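Local coordinates for M32 carboxypeptidase (Chitinophagaceae bacterium, PDB 7A03), which probably cleaves amino acids one at a time from the C-terminal ends of peptides, as a metal-dependent carboxypeptidase of family M32, at residues 171-174 with 175-179; 361-364 with 365-369. All coordinates share one frame; numbering follows the deposited sequence.

How the interactions relate
The two contacts are local ones, each about two and a half turns of one helix: interaction 1 lies on helix 170-192 and interaction 2, later in the chain, on helix 358-374. Their centres are 12 Å apart, on the same side of the centre of the chain, and the helices touch side by side. Y366 of interaction 2 joins them: its OH makes a probable hydrogen bond of 2.7 Å to OD1 of D174, and its ring stacks with that of F177. The pair illustrates how, in a largely helical peptidase, contacts within each helix sit beside side chains that join the two helices.

Interaction 1. Residues 171-174 with 175-179; sequences DMLD and TIFTE
The carbonyl oxygen of D174 is gripped twice by T178, whose backbone N lies 2.9 Å from D174 O and whose OG1 lies 2.8 Å from the same oxygen. The two donors arrive from opposite faces of the carbonyl plane. The hydroxyl can fold back because OG1 stands beside its own backbone N, anti to the carbonyl carbon (chi1 -65°). T175 repeats the pattern one turn earlier, its N and OG1 both binding O of D171, with OG1 at 3.2 Å from that oxygen. Threonine hydroxyls on the exposed side are thus turned back onto the helix.

L173, I176 and F177 are buried. L173 and F177 run side by side in the same direction, with CD2 of L173 4.0 Å from CE2 of F177, and the ring carbon CD2 of F177 sits 3.1 Å from O of L173. M172 and I176 form a second parallel pair, CG of M172 meeting CD1 of I176 at 4.1 Å. L173 and F177 also face helices 358-374 and 420-439. With an alanine in place of F177, L173 CD2 would probably lose its aromatic neighbour and Y366 its stacking partner, opening a gap between the helices. Besides its bond to Y366, OD1 of D174 makes a salt bridge to K370. The chemistry therefore divides the helix: on the exposed side, carbonyl oxygens that each accept two hydrogen bonds from a threonine; on the buried side, the hydrocarbon of L173, I176 and F177.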
loop_
_atom_site.group_PDB
_atom_site.type_symbol
_atom_site.label_atom_id
_atom_site.label_comp_id
_atom_site.label_asym_id
_atom_site.label_seq_id
_atom_site.Cartn_x
_atom_site.Cartn_y
_atom_site.Cartn_z
ATOM N N ASP A 171 -15.784 11.719 -7.270
ATOM C CA ASP A 171 -15.522 12.631 -8.385
ATOM C C ASP A 171 -14.064 12.539 -8.828
ATOM O O ASP A 171 -13.759 12.322 -10.018
ATOM C CB ASP A 171 -15.859 14.057 -7.946
ATOM C CG ASP A 171 -15.765 15.058 -9.078
ATOM O OD1 ASP A 171 -16.677 15.086 -9.931
ATOM O OD2 ASP A 171 -14.780 15.823 -9.107
ATOM N N MET A 172 -13.150 12.664 -7.859
ATOM C CA MET A 172 -11.715 12.586 -8.112
ATOM C C MET A 172 -11.331 11.236 -8.712
ATOM O O MET A 172 -10.598 11.163 -9.708
ATOM C CB MET A 172 -10.988 12.823 -6.784
ATOM C CG MET A 172 -9.547 12.366 -6.737
ATOM S SD MET A 172 -9.025 12.124 -5.027
ATOM C CE MET A 172 -7.280 11.782 -5.261
ATOM N N LEU A 173 -11.829 10.149 -8.121
ATOM C CA LEU A 173 -11.448 8.819 -8.577
ATOM C C LEU A 173 -12.107 8.455 -9.904
ATOM O O LEU A 173 -11.505 7.744 -10.713
ATOM C CB LEU A 173 -11.749 7.786 -7.485
ATOM C CG LEU A 173 -10.788 7.856 -6.288
ATOM C CD1 LEU A 173 -11.120 6.830 -5.210
ATOM C CD2 LEU A 173 -9.369 7.652 -6.764
ATOM N N ASP A 174 -13.332 8.924 -10.156
ATOM C CA ASP A 174 -13.932 8.699 -11.464
ATOM C C ASP A 174 -13.092 9.346 -12.545
ATOM O O ASP A 174 -12.854 8.747 -13.602
ATOM C CB ASP A 174 -15.339 9.285 -11.512
ATOM C CG ASP A 174 -16.390 8.367 -10.915
ATOM O OD1 ASP A 174 -16.067 7.231 -10.498
ATOM O OD2 ASP A 174 -17.566 8.805 -10.886
ATOM N N THR A 175 -12.626 10.573 -12.298
ATOM C CA THR A 175 -11.764 11.226 -13.280
ATOM C C THR A 175 -10.483 10.424 -13.507
ATOM O O THR A 175 -10.088 10.154 -14.657
ATOM C CB THR A 175 -11.464 12.645 -12.802
ATOM O OG1 THR A 175 -12.685 13.394 -12.802
ATOM C CG2 THR A 175 -10.418 13.335 -13.695
ATOM N N ILE A 176 -9.822 10.019 -12.417
ATOM C CA ILE A 176 -8.572 9.272 -12.556
ATOM C C ILE A 176 -8.791 7.952 -13.289
ATOM O O ILE A 176 -8.008 7.580 -14.173
ATOM C CB ILE A 176 -7.903 9.073 -11.181
ATOM C CG1 ILE A 176 -7.319 10.398 -10.715
ATOM C CG2 ILE A 176 -6.806 8.026 -11.271
ATOM C CD1 ILE A 176 -6.952 10.432 -9.254
ATOM N N PHE A 177 -9.837 7.210 -12.932
ATOM C CA PHE A 177 -9.999 5.892 -13.533
ATOM C C PHE A 177 -10.524 5.964 -14.960
ATOM O O PHE A 177 -10.240 5.065 -15.758
ATOM C CB PHE A 177 -10.834 4.963 -12.647
ATOM C CG PHE A 177 -10.091 4.462 -11.433
ATOM C CD1 PHE A 177 -8.968 3.644 -11.571
ATOM C CD2 PHE A 177 -10.504 4.811 -10.161
ATOM C CE1 PHE A 177 -8.277 3.185 -10.446
ATOM C CE2 PHE A 177 -9.809 4.359 -9.035
ATOM C CZ PHE A 177 -8.694 3.538 -9.188
ATOM N N THR A 178 -11.260 7.024 -15.306
ATOM C CA THR A 178 -11.575 7.254 -16.706
ATOM C C THR A 178 -10.302 7.488 -17.501
ATOM O O THR A 178 -10.166 6.994 -18.628
ATOM C CB THR A 178 -12.533 8.442 -16.825
ATOM O OG1 THR A 178 -13.779 8.111 -16.198
ATOM C CG2 THR A 178 -12.785 8.800 -18.297
ATOM N N GLU A 179 -9.342 8.216 -16.917
ATOM C CA GLU A 179 -8.053 8.369 -17.585
ATOM C C GLU A 179 -7.312 7.038 -17.692
ATOM O O GLU A 179 -6.718 6.734 -18.732
ATOM C CB GLU A 179 -7.216 9.433 -16.874
ATOM C CG GLU A 179 -7.661 10.852 -17.187
ATOM C CD GLU A 179 -7.341 11.858 -16.091
ATOM O OE1 GLU A 179 -6.853 11.454 -15.014
ATOM O OE2 GLU A 179 -7.565 13.067 -16.316
#

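Interaction 2. Residues 361-364 with 365-369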
loop_
_atom_site.group_PDB
_atom_site.type_symbol
_atom_site.label_atom_id
_atom_site.label_comp_id
_atom_site.label_asym_id
_atom_site.label_seq_id
_atom_site.Cartn_x
_atom_site.Cartn_y
_atom_site.Cartn_z
ATOM N N HIS A 361 -7.275 -3.957 -12.599
ATOM C CA HIS A 361 -7.729 -4.698 -11.422
ATOM C C HIS A 361 -8.302 -3.732 -10.392
ATOM O O HIS A 361 -9.418 -3.924 -9.879
ATOM C CB HIS A 361 -6.567 -5.491 -10.817
ATOM C CG HIS A 361 -6.039 -6.591 -11.694
ATOM N ND1 HIS A 361 -6.532 -7.884 -11.666
ATOM C CD2 HIS A 361 -5.023 -6.598 -12.588
ATOM C CE1 HIS A 361 -5.863 -8.626 -12.531
ATOM N NE2 HIS A 361 -4.942 -7.870 -13.104
ATOM N N ILE A 362 -7.591 -2.624 -10.151
ATOM C CA ILE A 362 -8.074 -1.716 -9.119
ATOM C C ILE A 362 -9.349 -1.055 -9.595
ATOM O O ILE A 362 -10.324 -0.918 -8.835
ATOM C CB ILE A 362 -6.991 -0.692 -8.735
ATOM C CG1 ILE A 362 -5.759 -1.390 -8.160
ATOM C CG2 ILE A 362 -7.528 0.329 -7.741
ATOM C CD1 ILE A 362 -5.993 -2.049 -6.800
ATOM N N MET A 363 -9.389 -0.674 -10.870
ATOM C CA MET A 363 -10.563 0.016 -11.380
ATOM C C MET A 363 -11.795 -0.860 -11.238
ATOM O O MET A 363 -12.862 -0.384 -10.813
ATOM C CB MET A 363 -10.338 0.402 -12.836
ATOM C CG MET A 363 -11.396 1.327 -13.396
ATOM S SD MET A 363 -11.100 1.611 -15.140
ATOM C CE MET A 363 -11.546 0.013 -15.812
ATOM N N ILE A 364 -11.645 -2.161 -11.510
ATOM C CA ILE A 364 -12.800 -3.044 -11.441
ATOM C C ILE A 364 -13.308 -3.099 -10.011
ATOM O O ILE A 364 -14.509 -2.915 -9.756
ATOM C CB ILE A 364 -12.448 -4.430 -12.006
ATOM C CG1 ILE A 364 -12.296 -4.331 -13.526
ATOM C CG2 ILE A 364 -13.524 -5.434 -11.617
ATOM C CD1 ILE A 364 -11.519 -5.469 -14.130
ATOM N N ARG A 365 -12.384 -3.224 -9.049
ATOM C CA ARG A 365 -12.799 -3.263 -7.651
ATOM C C ARG A 365 -13.455 -1.946 -7.265
ATOM O O ARG A 365 -14.509 -1.928 -6.602
ATOM C CB ARG A 365 -11.599 -3.599 -6.759
ATOM C CG ARG A 365 -11.157 -5.068 -6.888
ATOM C CD ARG A 365 -9.671 -5.242 -6.560
ATOM N NE ARG A 365 -9.211 -6.631 -6.625
ATOM C CZ ARG A 365 -9.071 -7.336 -7.754
ATOM N NH1 ARG A 365 -9.364 -6.795 -8.926
ATOM N NH2 ARG A 365 -8.625 -8.588 -7.719
ATOM N N TYR A 366 -12.906 -0.835 -7.770
ATOM C CA TYR A 366 -13.492 0.453 -7.444
ATOM C C TYR A 366 -14.927 0.518 -7.950
ATOM O O TYR A 366 -15.860 0.822 -7.185
ATOM C CB TYR A 366 -12.609 1.578 -7.995
ATOM C CG TYR A 366 -13.248 2.929 -8.014
ATOM C CD1 TYR A 366 -13.380 3.683 -6.856
ATOM C CD2 TYR A 366 -13.715 3.465 -9.208
ATOM C CE1 TYR A 366 -13.981 4.915 -6.887
ATOM C CE2 TYR A 366 -14.315 4.720 -9.245
ATOM C CZ TYR A 366 -14.437 5.434 -8.069
ATOM O OH TYR A 366 -15.019 6.677 -8.064
ATOM N N GLU A 367 -15.146 0.122 -9.211
ATOM C CA GLU A 367 -16.492 0.283 -9.744
ATOM C C GLU A 367 -17.452 -0.614 -8.990
ATOM O O GLU A 367 -18.549 -0.180 -8.598
ATOM C CB GLU A 367 -16.550 0.022 -11.252
ATOM C CG GLU A 367 -15.588 0.866 -12.089
ATOM C CD GLU A 367 -15.907 2.358 -12.104
ATOM O OE1 GLU A 367 -17.042 2.751 -11.755
ATOM O OE2 GLU A 367 -15.007 3.144 -12.480
ATOM N N ILE A 368 -17.002 -1.828 -8.668
ATOM C CA ILE A 368 -17.879 -2.759 -7.980
ATOM C C ILE A 368 -18.194 -2.232 -6.595
ATOM O O ILE A 368 -19.364 -2.184 -6.186
ATOM C CB ILE A 368 -17.253 -4.163 -7.958
ATOM C CG1 ILE A 368 -17.419 -4.821 -9.325
ATOM C CG2 ILE A 368 -17.862 -5.013 -6.841
ATOM C CD1 ILE A 368 -16.632 -6.082 -9.482
ATOM N N GLU A 369 -17.170 -1.747 -5.879
ATOM C CA GLU A 369 -17.447 -1.260 -4.537
ATOM C C GLU A 369 -18.394 -0.087 -4.604
ATOM O O GLU A 369 -19.355 -0.004 -3.818
ATOM C CB GLU A 369 -16.166 -0.885 -3.800
ATOM C CG GLU A 369 -15.418 -2.084 -3.288
ATOM C CD GLU A 369 -14.192 -1.715 -2.513
ATOM O OE1 GLU A 369 -14.024 -0.518 -2.200
ATOM O OE2 GLU A 369 -13.398 -2.627 -2.219
#
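The carbonyl oxygen of H361 accepts two hydrogen bonds from R365, one helical turn on. The backbone N of R365 gives the usual helical bond, while NH1 of R365 reaches H361 O at 3.0 Å with a bent N-H...O angle of 145°. That second donor lies above the carbonyl plane, on the face opposite the backbone N. An extended chain from CG to NE, followed by a turn about the CD-NE bond (chi4 71°), brings the guanidinium back beside the imidazole, the two planes 62° apart. NH1 of R365 lies at the imidazole edge, near its plane, 4.1 Å from ND1 of H361.

Along the same helix I364 and I368 point the same way, with CG2 of I364 3.8 Å from CD1 of I368. E367 bends at chi2, and CG of E367 lies 3.3 Å from the backbone O of M363; OE1 of E367 is in a salt bridge with K370.

Further out, Y390 of helix 382-394 binds both ND1 of H361 and NH1 of R365, so one hydroxyl ties the two side chains together. D408 forms a salt bridge with NE of R365, and F419 makes a cation-pi contact with its guanidinium. The positive charge is probably offset by D408, while H361 O, Y390 OH and the F419 ring hold the guanidinium; with so many groups engaging it, its rotation is probably fixed.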